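Local structure of type-2Ba cytolytic delta-endotoxin (Bacillus thuringiensis serovar israelensis, 2RCI) at residues S101-F110 with S133-S141; T8-V16 with T28-D36. The protein probably kills the larvae of dipteran insects by making pores in the epithelial cell membrane of their midgut. All coordinates share one frame; numbering follows the deposited sequence. Where two conformers were deposited one is given.

Interaction 1: S101-F110 with S133-S141; sequences SVVSAITNTF and SYFYKILFS
Tyr134 gives its hydroxyl to the backbone of helix 101-110: OH donates to Thr109 O over 2.7 Å, arriving in the carbonyl plane on a lone pair, with a C=O...donor angle of 142°. The ring meets this oxygen at its edge, and water 2 joins the same hydroxyl to Phe110 O. Water 1 serves the next tyrosine on this face of the strand, bonding Tyr136 OH at 2.7 Å and donating to Ala105 O. Tyr136 OH is held further by Gln116 and Asn11, so this buried hydroxyl has several partners. Thr109 OG1 turns back to its own helix and donates to Ala105 O at 3.0 Å.

The aromatic contact is a CH-pi interaction. Thr109 CA sits 3.7 Å from the centroid of the Tyr136 ring, 7° off its normal, while Trp121 meets the same ring. With Thr109 CG2 anti to the backbone N, the methyl reaches the CG side of Tyr136 and also lies over the centre of the Phe110 ring.

Apolar packing takes over toward Ser101. Ile138 CD1 lies 4.2 Å from Ala105 CB, which also meets Phe140 CZ at 3.8 Å; Val102 CG2 touches CE1 of the same ring. Ile138 CG2 lies over one face of the Phe140 ring, offset toward its rim.

Helix and strand run nearly antiparallel, at 165° with axes 9.4 Å apart, the helix-on-sheet packing of the Cyt toxin alpha/beta fold, in which helix layers enclose a central beta-sheet.

Interaction 2: T8-V16 with T28-D36; sequences TNFNEIFYV and TNTFQGAID
Phe10 fills the tight end of this contact, reaching from the residue just before strand 11-15 to the C-terminal part of helix 21-31 and the chain that follows. Its ring presents CE2 to Phe31 O at 3.6 Å, with the oxygen at the edge and near the ring plane. CZ meets Ile35 CD1 at 3.8 Å, the two side chains lying alongside one another and pointing opposite ways, and Phe42 and Pro155 also pack on Phe10.

Gln32 lies along another part of the ring edge, its amide plane turned 70° from the ring. A bend at chi2 swings the amide back toward the N-terminal segment, where OE1 accepts from Asn9 N over 3.2 Å. That bond is nearly straight at the hydrogen, 172°, although the donor is tilted 23° from the amide carbonyl plane. Asn9 OD1 rests 3.6 Å from Ile35 CG2. In the Cyt alpha/beta fold this places the helix 21-31 layer against the edge strand 11-15, which pairs in parallel with strand 132-142.

Toward the solvent side the contact thins. The extended Glu12 crosses Thr28 obliquely, bringing OE2 to 3.3 Å from the methyl CG2, whereas Thr28 OG1 is bonded to Ala24 O within its own helix. Glu12 OE2 and Gln32 NE2 stand 3.7 Å apart. Farther along the strand, exposed Phe14 brings only CZ near Thr28 OG1, at 4.3 Å.

Interaction 1 lies in the core, near the centre of the chain, whereas interaction 2 is only partly buried and farther out. Both reach the same sheet: strands 11-15 and 132-142 are parallel neighbours, probably hydrogen-bonded from Lys137 O to Asn11 N and from Ser141 O to Tyr15 N. Helix 96-110 meets one side of strand 132-142 through Ile138 and Phe140, while Leu139 touches Thr28 of helix 21-31. Ile13 packs with Ala105 and Ile138, tying the edge strand to the first contact. Chemically, tyrosine hydroxyls and waters serve buried carbonyls in interaction 1; in interaction 2 one glutamine amide takes a backbone N-H, while the glutamate carboxylate packs against a threonine methyl.

Interaction 1: S101-F110 with S133-S141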
ATOM      1  N   SER A 101       4.208   6.190  10.123  1.00 16.65           N
ATOM      2  CA  SER A 101       4.744   5.553   8.915  1.00 17.62           C
ATOM      3  C   SER A 101       3.635   5.238   7.932  1.00 17.01           C
ATOM      4  O   SER A 101       3.745   5.533   6.722  1.00 17.90           O
ATOM      5  CB  SER A 101       5.522   4.271   9.266  1.00 18.09           C
ATOM      6  OG  SER A 101       6.769   4.613   9.840  1.00 23.55           O
ATOM      7  N   VAL A 102       2.550   4.672   8.443  1.00 16.17           N
ATOM      8  CA  VAL A 102       1.415   4.318   7.576  1.00 15.41           C
ATOM      9  C   VAL A 102       0.808   5.577   6.942  1.00 15.06           C
ATOM     10  O   VAL A 102       0.620   5.647   5.719  1.00 15.40           O
ATOM     11  CB  VAL A 102       0.316   3.521   8.333  1.00 15.19           C
ATOM     12  CG1 VAL A 102      -0.871   3.279   7.406  1.00 15.63           C
ATOM     13  CG2 VAL A 102       0.846   2.201   8.910  1.00 13.66           C
ATOM     14  N   VAL A 103       0.514   6.580   7.767  1.00 13.87           N
ATOM     15  CA  VAL A 103      -0.180   7.784   7.277  1.00 15.04           C
ATOM     16  C   VAL A 103       0.685   8.573   6.299  1.00 14.99           C
ATOM     17  O   VAL A 103       0.172   9.104   5.306  1.00 15.24           O
ATOM     18  CB  VAL A 103      -0.732   8.646   8.442  1.00 15.13           C
ATOM     19  CG1 VAL A 103      -1.233  10.034   7.942  1.00 15.93           C
ATOM     20  CG2 VAL A 103      -1.909   7.864   9.138  1.00 14.89           C
ATOM     21  N   SER A 104       1.999   8.648   6.565  1.00 15.06           N
ATOM     22  CA  SER A 104       2.927   9.285   5.622  0.50 15.80           C
ATOM     23  C   SER A 104       2.885   8.571   4.267  1.00 15.58           C
ATOM     24  O   SER A 104       2.870   9.212   3.193  1.00 15.21           O
ATOM     25  CB  SER A 104       4.362   9.272   6.171  0.50 15.76           C
ATOM     26  OG  SER A 104       5.262   9.802   5.216  0.50 16.94           O
ATOM     27  N   ALA A 105       2.911   7.249   4.310  1.00 15.53           N
ATOM     28  CA  ALA A 105       2.836   6.436   3.069  1.00 15.93           C
ATOM     29  C   ALA A 105       1.513   6.646   2.324  1.00 16.79           C
ATOM     30  O   ALA A 105       1.534   6.803   1.097  1.00 17.25           O
ATOM     31  CB  ALA A 105       3.083   4.959   3.351  1.00 16.15           C
ATOM     32  N   ILE A 106       0.379   6.665   3.038  1.00 15.71           N
ATOM     33  CA  ILE A 106      -0.921   6.963   2.393  1.00 16.22           C
ATOM     34  C   ILE A 106      -0.924   8.391   1.801  1.00 15.84           C
ATOM     35  O   ILE A 106      -1.389   8.606   0.681  1.00 16.40           O
ATOM     36  CB  ILE A 106      -2.128   6.765   3.325  1.00 15.31           C
ATOM     37  CG1 ILE A 106      -2.219   5.334   3.883  1.00 14.59           C
ATOM     38  CG2 ILE A 106      -3.484   7.182   2.601  1.00 16.21           C
ATOM     39  CD1 ILE A 106      -3.208   5.299   5.107  1.00 17.71           C
ATOM     40  N   THR A 107      -0.383   9.361   2.541  1.00 16.02           N
ATOM     41  CA  THR A 107      -0.306  10.748   2.058  1.00 15.69           C
ATOM     42  C   THR A 107       0.506  10.867   0.767  1.00 16.80           C
ATOM     43  O   THR A 107       0.094  11.557  -0.177  1.00 17.32           O
ATOM     44  CB  THR A 107       0.260  11.671   3.149  1.00 15.64           C
ATOM     45  OG1 THR A 107      -0.595  11.576   4.280  1.00 15.27           O
ATOM     46  CG2 THR A 107       0.316  13.140   2.660  1.00 14.16           C
ATOM     47  N   ASN A 108       1.644  10.170   0.714  1.00 15.65           N
ATOM     48  CA  ASN A 108       2.464  10.149  -0.487  1.00 16.48           C
ATOM     49  C   ASN A 108       1.890   9.327  -1.655  1.00 16.42           C
ATOM     50  O   ASN A 108       2.433   9.359  -2.768  1.00 17.97           O
ATOM     51  CB  ASN A 108       3.891   9.707  -0.117  1.00 17.08           C
ATOM     52  CG  ASN A 108       4.604  10.761   0.699  1.00 17.55           C
ATOM     53  OD1 ASN A 108       4.339  11.933   0.537  1.00 24.00           O
ATOM     54  ND2 ASN A 108       5.505  10.345   1.591  1.00 22.25           N
ATOM     55  N   THR A 109       0.755   8.675  -1.430  1.00 15.99           N
ATOM     56  CA  THR A 109       0.059   7.934  -2.498  1.00 16.31           C
ATOM     57  C   THR A 109      -0.724   8.936  -3.371  1.00 16.62           C
ATOM     58  O   THR A 109      -0.922   8.705  -4.558  1.00 15.84           O
ATOM     59  CB  THR A 109      -0.908   6.904  -1.879  1.00 16.35           C
ATOM     60  OG1 THR A 109      -0.158   5.903  -1.170  1.00 16.02           O
ATOM     61  CG2 THR A 109      -1.833   6.226  -2.952  1.00 17.40           C
ATOM     62  N   PHE A 110      -1.116  10.061  -2.758  1.00 16.99           N
ATOM     63  CA  PHE A 110      -2.027  11.043  -3.381  1.00 17.61           C
ATOM     64  C   PHE A 110      -1.393  12.420  -3.573  1.00 17.60           C
ATOM     65  O   PHE A 110      -1.886  13.235  -4.388  1.00 17.58           O
ATOM     66  CB  PHE A 110      -3.302  11.194  -2.543  1.00 18.07           C
ATOM     67  CG  PHE A 110      -4.082   9.938  -2.416  1.00 19.23           C
ATOM     68  CD1 PHE A 110      -4.739   9.402  -3.535  1.00 19.08           C
ATOM     69  CD2 PHE A 110      -4.119   9.241  -1.195  1.00 17.89           C
ATOM     70  CE1 PHE A 110      -5.485   8.240  -3.440  1.00 19.38           C
ATOM     71  CE2 PHE A 110      -4.865   8.017  -1.085  1.00 18.14           C
ATOM     72  CZ  PHE A 110      -5.561   7.534  -2.213  1.00 19.25           C
ATOM     73  N   SER A 133      -5.137   8.572 -14.417  1.00 19.86           N
ATOM     74  CA  SER A 133      -5.197   7.325 -13.661  1.00 18.78           C
ATOM     75  C   SER A 133      -3.797   6.761 -13.446  1.00 18.02           C
ATOM     76  O   SER A 133      -2.878   6.951 -14.272  1.00 16.91           O
ATOM     77  CB  SER A 133      -6.159   6.305 -14.294  1.00 20.30           C
ATOM     78  OG  SER A 133      -5.674   5.810 -15.536  1.00 22.15           O
ATOM     79  N   TYR A 134      -3.616   6.104 -12.304  1.00 17.90           N
ATOM     80  CA  TYR A 134      -2.328   5.502 -11.999  1.00 17.47           C
ATOM     81  C   TYR A 134      -2.444   4.327 -11.032  1.00 17.50           C
ATOM     82  O   TYR A 134      -3.475   4.180 -10.384  1.00 18.07           O
ATOM     83  CB  TYR A 134      -1.374   6.544 -11.452  1.00 17.16           C
ATOM     84  CG  TYR A 134      -1.738   7.240 -10.143  1.00 18.06           C
ATOM     85  CD1 TYR A 134      -1.082   6.890  -8.927  1.00 15.81           C
ATOM     86  CD2 TYR A 134      -2.626   8.296 -10.132  1.00 16.52           C
ATOM     87  CE1 TYR A 134      -1.372   7.584  -7.725  1.00 16.89           C
ATOM     88  CE2 TYR A 134      -2.904   9.010  -8.951  1.00 16.45           C
ATOM     89  CZ  TYR A 134      -2.288   8.635  -7.759  1.00 17.84           C
ATOM     90  OH  TYR A 134      -2.565   9.338  -6.613  1.00 17.52           O
ATOM     91  N   PHE A 135      -1.406   3.495 -10.991  1.00 17.33           N
ATOM     92  CA  PHE A 135      -1.262   2.472  -9.939  1.00 18.12           C
ATOM     93  C   PHE A 135      -0.240   2.989  -8.920  1.00 17.49           C
ATOM     94  O   PHE A 135       0.716   3.655  -9.291  1.00 17.82           O
ATOM     95  CB  PHE A 135      -0.694   1.170 -10.508  1.00 19.66           C
ATOM     96  CG  PHE A 135      -1.561   0.517 -11.558  1.00 20.55           C
ATOM     97  CD1 PHE A 135      -2.945   0.555 -11.476  1.00 23.03           C
ATOM     98  CD2 PHE A 135      -0.961  -0.217 -12.595  1.00 23.05           C
ATOM     99  CE1 PHE A 135      -3.738  -0.067 -12.448  1.00 25.81           C
ATOM    100  CE2 PHE A 135      -1.726  -0.839 -13.561  1.00 25.08           C
ATOM    101  CZ  PHE A 135      -3.120  -0.783 -13.485  1.00 24.07           C
ATOM    102  N   TYR A 136      -0.426   2.637  -7.649  1.00 17.81           N
ATOM    103  CA  TYR A 136       0.523   3.023  -6.614  1.00 16.64           C
ATOM    104  C   TYR A 136       0.602   1.836  -5.663  1.00 16.54           C
ATOM    105  O   TYR A 136      -0.439   1.309  -5.217  1.00 15.44           O
ATOM    106  CB  TYR A 136       0.028   4.254  -5.860  1.00 17.65           C
ATOM    107  CG  TYR A 136       1.126   4.916  -5.043  1.00 17.30           C
ATOM    108  CD1 TYR A 136       1.792   6.050  -5.510  1.00 18.55           C
ATOM    109  CD2 TYR A 136       1.510   4.390  -3.804  1.00 19.51           C
ATOM    110  CE1 TYR A 136       2.823   6.636  -4.764  1.00 19.35           C
ATOM    111  CE2 TYR A 136       2.512   4.966  -3.053  1.00 19.82           C
ATOM    112  CZ  TYR A 136       3.166   6.093  -3.531  1.00 17.92           C
ATOM    113  OH  TYR A 136       4.166   6.651  -2.773  1.00 18.91           O
ATOM    114  N   LYS A 137       1.830   1.427  -5.365  1.00 16.65           N
ATOM    115  CA  LYS A 137       2.060   0.197  -4.587  1.00 18.61           C
ATOM    116  C   LYS A 137       2.971   0.436  -3.415  1.00 17.25           C
ATOM    117  O   LYS A 137       4.017   1.076  -3.555  1.00 17.72           O
ATOM    118  CB  LYS A 137       2.633  -0.916  -5.451  1.00 18.64           C
ATOM    119  CG  LYS A 137       1.640  -1.393  -6.524  1.00 20.07           C
ATOM    120  CD  LYS A 137       2.239  -2.507  -7.391  1.00 22.38           C
ATOM    121  CE  LYS A 137       3.419  -2.048  -8.308  1.00 27.28           C
ATOM    122  NZ  LYS A 137       3.270  -0.745  -9.017  1.00 29.46           N
ATOM    123  N   ILE A 138       2.550  -0.091  -2.266  1.00 17.20           N
ATOM    124  CA  ILE A 138       3.265   0.081  -1.000  1.00 17.99           C
ATOM    125  C   ILE A 138       3.434  -1.310  -0.386  1.00 18.37           C
ATOM    126  O   ILE A 138       2.561  -2.173  -0.560  1.00 18.52           O
ATOM    127  CB  ILE A 138       2.443   0.910  -0.005  1.00 18.26           C
ATOM    128  CG1 ILE A 138       2.114   2.307  -0.573  1.00 18.06           C
ATOM    129  CG2 ILE A 138       3.193   1.043   1.335  1.00 20.13           C
ATOM    130  CD1 ILE A 138       1.012   3.045   0.233  1.00 18.22           C
ATOM    131  N   LEU A 139       4.543  -1.544   0.303  1.00 18.81           N
ATOM    132  CA  LEU A 139       4.694  -2.819   1.043  1.00 18.85           C
ATOM    133  C   LEU A 139       5.266  -2.539   2.420  1.00 18.54           C
ATOM    134  O   LEU A 139       6.426  -2.088   2.555  1.00 18.55           O
ATOM    135  CB  LEU A 139       5.549  -3.842   0.282  1.00 19.95           C
ATOM    136  CG  LEU A 139       5.576  -5.293   0.822  1.00 21.01           C
ATOM    137  CD1 LEU A 139       5.892  -6.301  -0.273  1.00 24.54           C
ATOM    138  CD2 LEU A 139       6.503  -5.464   2.043  1.00 23.61           C
ATOM    139  N   PHE A 140       4.455  -2.809   3.443  1.00 18.02           N
ATOM    140  CA  PHE A 140       4.904  -2.684   4.823  1.00 18.06           C
ATOM    141  C   PHE A 140       5.394  -4.008   5.394  1.00 17.83           C
ATOM    142  O   PHE A 140       4.708  -5.043   5.244  1.00 18.42           O
ATOM    143  CB  PHE A 140       3.760  -2.239   5.745  1.00 19.02           C
ATOM    144  CG  PHE A 140       3.189  -0.901   5.420  1.00 18.28           C
ATOM    145  CD1 PHE A 140       3.798   0.260   5.895  1.00 20.39           C
ATOM    146  CD2 PHE A 140       2.004  -0.800   4.685  1.00 20.20           C
ATOM    147  CE1 PHE A 140       3.265   1.537   5.585  1.00 20.28           C
ATOM    148  CE2 PHE A 140       1.445   0.462   4.383  1.00 19.83           C
ATOM    149  CZ  PHE A 140       2.075   1.634   4.852  1.00 20.28           C
ATOM    150  N   SER A 141       6.574  -3.979   6.016  1.00 17.25           N
ATOM    151  CA  SER A 141       7.011  -5.075   6.880  0.50 17.43           C
ATOM    152  C   SER A 141       6.942  -4.561   8.315  1.00 17.44           C
ATOM    153  O   SER A 141       7.380  -3.449   8.606  1.00 17.87           O
ATOM    154  CB  SER A 141       8.424  -5.537   6.528  0.50 17.61           C
ATOM    155  OG  SER A 141       8.501  -6.004   5.185  0.50 18.97           O
TER
HETATM  156  O   HOH W   1       4.023   6.029  -0.101  1.00 18.58           O
HETATM  157  O   HOH W   2      -3.676  12.021  -6.090  1.00 17.13           O

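Interaction 2: T8-V16 with T28-D36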
ATOM      1  N   THR A   8      12.121  -3.807  -7.939  1.00 35.82           N
ATOM      2  CA  THR A   8      11.245  -3.396  -6.795  1.00 35.30           C
ATOM      3  C   THR A   8      10.038  -2.557  -7.280  1.00 33.35           C
ATOM      4  O   THR A   8      10.190  -1.383  -7.635  1.00 33.93           O
ATOM      5  CB  THR A   8      12.052  -2.563  -5.766  1.00 36.05           C
ATOM      6  OG1 THR A   8      12.183  -1.215  -6.246  1.00 38.75           O
ATOM      7  CG2 THR A   8      13.456  -3.153  -5.563  1.00 38.22           C
ATOM      8  N   ASN A   9       8.841  -3.136  -7.296  1.00 30.05           N
ATOM      9  CA  ASN A   9       7.705  -2.354  -7.771  1.00 27.59           C
ATOM     10  C   ASN A   9       6.827  -1.775  -6.644  1.00 25.31           C
ATOM     11  O   ASN A   9       5.747  -1.248  -6.899  1.00 24.94           O
ATOM     12  CB  ASN A   9       6.910  -3.152  -8.798  1.00 28.93           C
ATOM     13  CG  ASN A   9       7.662  -3.307 -10.130  1.00 28.56           C
ATOM     14  OD1 ASN A   9       7.805  -4.411 -10.631  1.00 34.71           O
ATOM     15  ND2 ASN A   9       8.148  -2.196 -10.691  1.00 30.79           N
ATOM     16  N   PHE A  10       7.308  -1.884  -5.408  1.00 22.79           N
ATOM     17  CA  PHE A  10       6.578  -1.407  -4.229  1.00 21.47           C
ATOM     18  C   PHE A  10       7.367  -0.261  -3.602  1.00 20.55           C
ATOM     19  O   PHE A  10       8.595  -0.261  -3.663  1.00 20.55           O
ATOM     20  CB  PHE A  10       6.459  -2.497  -3.137  1.00 21.22           C
ATOM     21  CG  PHE A  10       5.614  -3.682  -3.522  1.00 21.52           C
ATOM     22  CD1 PHE A  10       4.233  -3.698  -3.268  1.00 19.49           C
ATOM     23  CD2 PHE A  10       6.203  -4.799  -4.092  1.00 22.53           C
ATOM     24  CE1 PHE A  10       3.450  -4.796  -3.613  1.00 21.37           C
ATOM     25  CE2 PHE A  10       5.425  -5.916  -4.450  1.00 24.22           C
ATOM     26  CZ  PHE A  10       4.050  -5.917  -4.203  1.00 23.03           C
ATOM     27  N   ASN A  11       6.662   0.693  -2.991  1.00 19.29           N
ATOM     28  CA  ASN A  11       7.298   1.635  -2.069  1.00 19.31           C
ATOM     29  C   ASN A  11       7.425   0.873  -0.745  1.00 19.23           C
ATOM     30  O   ASN A  11       6.434   0.611  -0.072  1.00 19.38           O
ATOM     31  CB  ASN A  11       6.466   2.913  -1.883  1.00 19.38           C
ATOM     32  CG  ASN A  11       7.280   4.063  -1.268  1.00 22.47           C
ATOM     33  OD1 ASN A  11       8.347   3.829  -0.732  1.00 22.18           O
ATOM     34  ND2 ASN A  11       6.818   5.319  -1.441  1.00 23.62           N
ATOM     35  N   GLU A  12       8.647   0.486  -0.408  1.00 20.25           N
ATOM     36  CA  GLU A  12       8.847  -0.410   0.734  1.00 21.70           C
ATOM     37  C   GLU A  12       9.040   0.376   2.015  1.00 22.49           C
ATOM     38  O   GLU A  12       9.851   1.311   2.080  1.00 22.23           O
ATOM     39  CB  GLU A  12      10.037  -1.319   0.484  1.00 22.01           C
ATOM     40  CG  GLU A  12       9.873  -2.277  -0.733  1.00 23.62           C
ATOM     41  CD  GLU A  12      11.179  -2.977  -1.080  1.00 24.55           C
ATOM     42  OE1 GLU A  12      12.122  -2.881  -0.278  1.00 29.32           O
ATOM     43  OE2 GLU A  12      11.252  -3.649  -2.130  1.00 30.13           O
ATOM     44  N   ILE A  13       8.307  -0.015   3.053  1.00 22.49           N
ATOM     45  CA  ILE A  13       8.387   0.674   4.337  1.00 23.50           C
ATOM     46  C   ILE A  13       8.602  -0.388   5.424  1.00 23.13           C
ATOM     47  O   ILE A  13       7.714  -1.212   5.709  1.00 22.37           O
ATOM     48  CB  ILE A  13       7.128   1.531   4.589  1.00 23.66           C
ATOM     49  CG1 ILE A  13       7.036   2.647   3.546  1.00 26.64           C
ATOM     50  CG2 ILE A  13       7.113   2.142   6.008  1.00 25.08           C
ATOM     51  CD1 ILE A  13       5.658   2.871   3.111  1.00 29.29           C
ATOM     52  N   PHE A  14       9.798  -0.369   6.003  1.00 22.21           N
ATOM     53  CA  PHE A  14      10.198  -1.375   6.961  1.00 22.35           C
ATOM     54  C   PHE A  14       9.973  -0.743   8.324  1.00 22.41           C
ATOM     55  O   PHE A  14      10.469   0.367   8.600  1.00 23.75           O
ATOM     56  CB  PHE A  14      11.682  -1.769   6.774  1.00 23.83           C
ATOM     57  CG  PHE A  14      11.995  -2.512   5.479  1.00 25.13           C
ATOM     58  CD1 PHE A  14      12.304  -3.858   5.497  1.00 28.23           C
ATOM     59  CD2 PHE A  14      12.077  -1.827   4.261  1.00 29.15           C
ATOM     60  CE1 PHE A  14      12.627  -4.556   4.310  1.00 28.75           C
ATOM     61  CE2 PHE A  14      12.384  -2.505   3.062  1.00 28.66           C
ATOM     62  CZ  PHE A  14      12.657  -3.870   3.097  1.00 29.19           C
ATOM     63  N   TYR A  15       9.147  -1.384   9.135  1.00 19.93           N
ATOM     64  CA  TYR A  15       9.042  -1.023  10.533  1.00 19.29           C
ATOM     65  C   TYR A  15       9.362  -2.294  11.327  1.00 18.89           C
ATOM     66  O   TYR A  15       8.476  -2.973  11.835  1.00 19.00           O
ATOM     67  CB  TYR A  15       7.656  -0.455  10.840  1.00 18.39           C
ATOM     68  CG  TYR A  15       7.589   0.275  12.157  1.00 17.67           C
ATOM     69  CD1 TYR A  15       7.822   1.650  12.223  1.00 16.53           C
ATOM     70  CD2 TYR A  15       7.255  -0.402  13.343  1.00 16.34           C
ATOM     71  CE1 TYR A  15       7.757   2.333  13.444  1.00 16.33           C
ATOM     72  CE2 TYR A  15       7.199   0.279  14.567  1.00 17.75           C
ATOM     73  CZ  TYR A  15       7.453   1.630  14.618  1.00 19.17           C
ATOM     74  OH  TYR A  15       7.394   2.323  15.843  1.00 19.27           O
ATOM     75  N   VAL A  16      10.657  -2.623  11.391  1.00 18.91           N
ATOM     76  CA  VAL A  16      11.122  -3.863  12.044  1.00 18.79           C
ATOM     77  C   VAL A  16      12.430  -3.583  12.806  1.00 19.99           C
ATOM     78  O   VAL A  16      13.149  -2.620  12.486  1.00 20.53           O
ATOM     79  CB  VAL A  16      11.369  -5.036  11.001  1.00 18.52           C
ATOM     80  CG1 VAL A  16      10.112  -5.307  10.134  1.00 17.36           C
ATOM     81  CG2 VAL A  16      12.566  -4.714  10.085  1.00 18.54           C
ATOM     82  N   THR A  28       9.399  -9.449   1.380  1.00 21.32           N
ATOM     83  CA  THR A  28       9.216  -8.391   0.387  1.00 22.06           C
ATOM     84  C   THR A  28       9.605  -8.914  -1.005  1.00 22.54           C
ATOM     85  O   THR A  28       8.855  -8.748  -1.966  1.00 22.80           O
ATOM     86  CB  THR A  28      10.029  -7.146   0.807  1.00 21.43           C
ATOM     87  OG1 THR A  28       9.506  -6.664   2.055  1.00 22.32           O
ATOM     88  CG2 THR A  28       9.962  -6.028  -0.259  1.00 24.90           C
ATOM     89  N   ASN A  29      10.763  -9.580  -1.107  1.00 23.04           N
ATOM     90  CA  ASN A  29      11.172 -10.211  -2.373  1.00 23.58           C
ATOM     91  C   ASN A  29      10.126 -11.186  -2.917  1.00 23.41           C
ATOM     92  O   ASN A  29       9.859 -11.217  -4.118  1.00 23.82           O
ATOM     93  CB  ASN A  29      12.516 -10.948  -2.227  1.00 24.02           C
ATOM     94  CG  ASN A  29      13.711 -10.015  -2.255  1.00 23.84           C
ATOM     95  OD1 ASN A  29      13.583  -8.825  -2.550  1.00 27.94           O
ATOM     96  ND2 ASN A  29      14.895 -10.560  -1.966  1.00 23.14           N
ATOM     97  N   THR A  30       9.537 -11.966  -2.017  1.00 23.45           N
ATOM     98  CA  THR A  30       8.578 -13.015  -2.379  1.00 23.70           C
ATOM     99  C   THR A  30       7.329 -12.407  -3.030  1.00 22.65           C
ATOM    100  O   THR A  30       6.822 -12.926  -4.025  1.00 22.16           O
ATOM    101  CB  THR A  30       8.223 -13.878  -1.154  1.00 23.41           C
ATOM    102  OG1 THR A  30       9.412 -14.518  -0.680  1.00 26.32           O
ATOM    103  CG2 THR A  30       7.218 -14.964  -1.513  1.00 27.12           C
ATOM    104  N   PHE A  31       6.868 -11.283  -2.485  1.00 22.10           N
ATOM    105  CA  PHE A  31       5.710 -10.588  -3.047  1.00 22.82           C
ATOM    106  C   PHE A  31       5.899  -9.824  -4.349  1.00 23.00           C
ATOM    107  O   PHE A  31       4.911  -9.445  -4.974  1.00 23.11           O
ATOM    108  CB  PHE A  31       4.984  -9.757  -1.991  1.00 22.08           C
ATOM    109  CG  PHE A  31       4.207 -10.593  -1.055  1.00 21.33           C
ATOM    110  CD1 PHE A  31       4.742 -10.960   0.175  1.00 20.37           C
ATOM    111  CD2 PHE A  31       2.959 -11.100  -1.440  1.00 20.51           C
ATOM    112  CE1 PHE A  31       4.022 -11.803   1.025  1.00 23.82           C
ATOM    113  CE2 PHE A  31       2.244 -11.924  -0.613  1.00 22.18           C
ATOM    114  CZ  PHE A  31       2.760 -12.275   0.631  1.00 23.23           C
ATOM    115  N   GLN A  32       7.143  -9.619  -4.780  1.00 23.78           N
ATOM    116  CA  GLN A  32       7.401  -9.147  -6.156  1.00 24.35           C
ATOM    117  C   GLN A  32       6.686 -10.029  -7.191  1.00 24.63           C
ATOM    118  O   GLN A  32       6.242  -9.541  -8.241  1.00 24.42           O
ATOM    119  CB  GLN A  32       8.900  -9.082  -6.459  1.00 25.41           C
ATOM    120  CG  GLN A  32       9.717  -8.187  -5.509  1.00 27.59           C
ATOM    121  CD  GLN A  32       9.299  -6.717  -5.524  1.00 31.82           C
ATOM    122  OE1 GLN A  32       8.688  -6.227  -6.493  1.00 33.34           O
ATOM    123  NE2 GLN A  32       9.639  -5.998  -4.445  1.00 31.49           N
ATOM    124  N   GLY A  33       6.550 -11.314  -6.863  1.00 23.77           N
ATOM    125  CA  GLY A  33       5.869 -12.297  -7.717  1.00 24.31           C
ATOM    126  C   GLY A  33       4.398 -12.008  -8.003  1.00 24.45           C
ATOM    127  O   GLY A  33       3.823 -12.570  -8.947  1.00 24.40           O
ATOM    128  N   ALA A  34       3.775 -11.137  -7.204  1.00 23.79           N
ATOM    129  CA  ALA A  34       2.371 -10.747  -7.457  1.00 23.79           C
ATOM    130  C   ALA A  34       2.187  -9.577  -8.448  1.00 24.58           C
ATOM    131  O   ALA A  34       1.050  -9.173  -8.740  1.00 25.73           O
ATOM    132  CB  ALA A  34       1.669 -10.439  -6.156  1.00 23.82           C
ATOM    133  N   ILE A  35       3.286  -9.026  -8.947  1.00 24.73           N
ATOM    134  CA  ILE A  35       3.246  -7.904  -9.911  1.00 25.77           C
ATOM    135  C   ILE A  35       3.111  -8.430 -11.352  1.00 26.56           C
ATOM    136  O   ILE A  35       3.921  -9.257 -11.783  1.00 25.89           O
ATOM    137  CB  ILE A  35       4.501  -7.004  -9.767  1.00 25.96           C
ATOM    138  CG1 ILE A  35       4.566  -6.344  -8.371  1.00 25.20           C
ATOM    139  CG2 ILE A  35       4.590  -5.943 -10.885  1.00 25.04           C
ATOM    140  CD1 ILE A  35       3.286  -5.655  -7.967  1.00 25.66           C
ATOM    141  N   ASP A  36       2.076  -7.985 -12.076  1.00 27.78           N
ATOM    142  CA  ASP A  36       1.953  -8.337 -13.512  1.00 29.00           C
ATOM    143  C   ASP A  36       3.138  -7.755 -14.290  1.00 29.70           C
ATOM    144  O   ASP A  36       3.455  -6.565 -14.154  1.00 29.18           O
ATOM    145  CB  ASP A  36       0.634  -7.821 -14.104  1.00 29.58           C
ATOM    146  CG  ASP A  36       0.401  -8.287 -15.541  1.00 31.95           C
ATOM    147  OD1 ASP A  36       0.939  -7.670 -16.504  1.00 32.47           O
ATOM    148  OD2 ASP A  36      -0.335  -9.287 -15.708  1.00 34.17           O
TER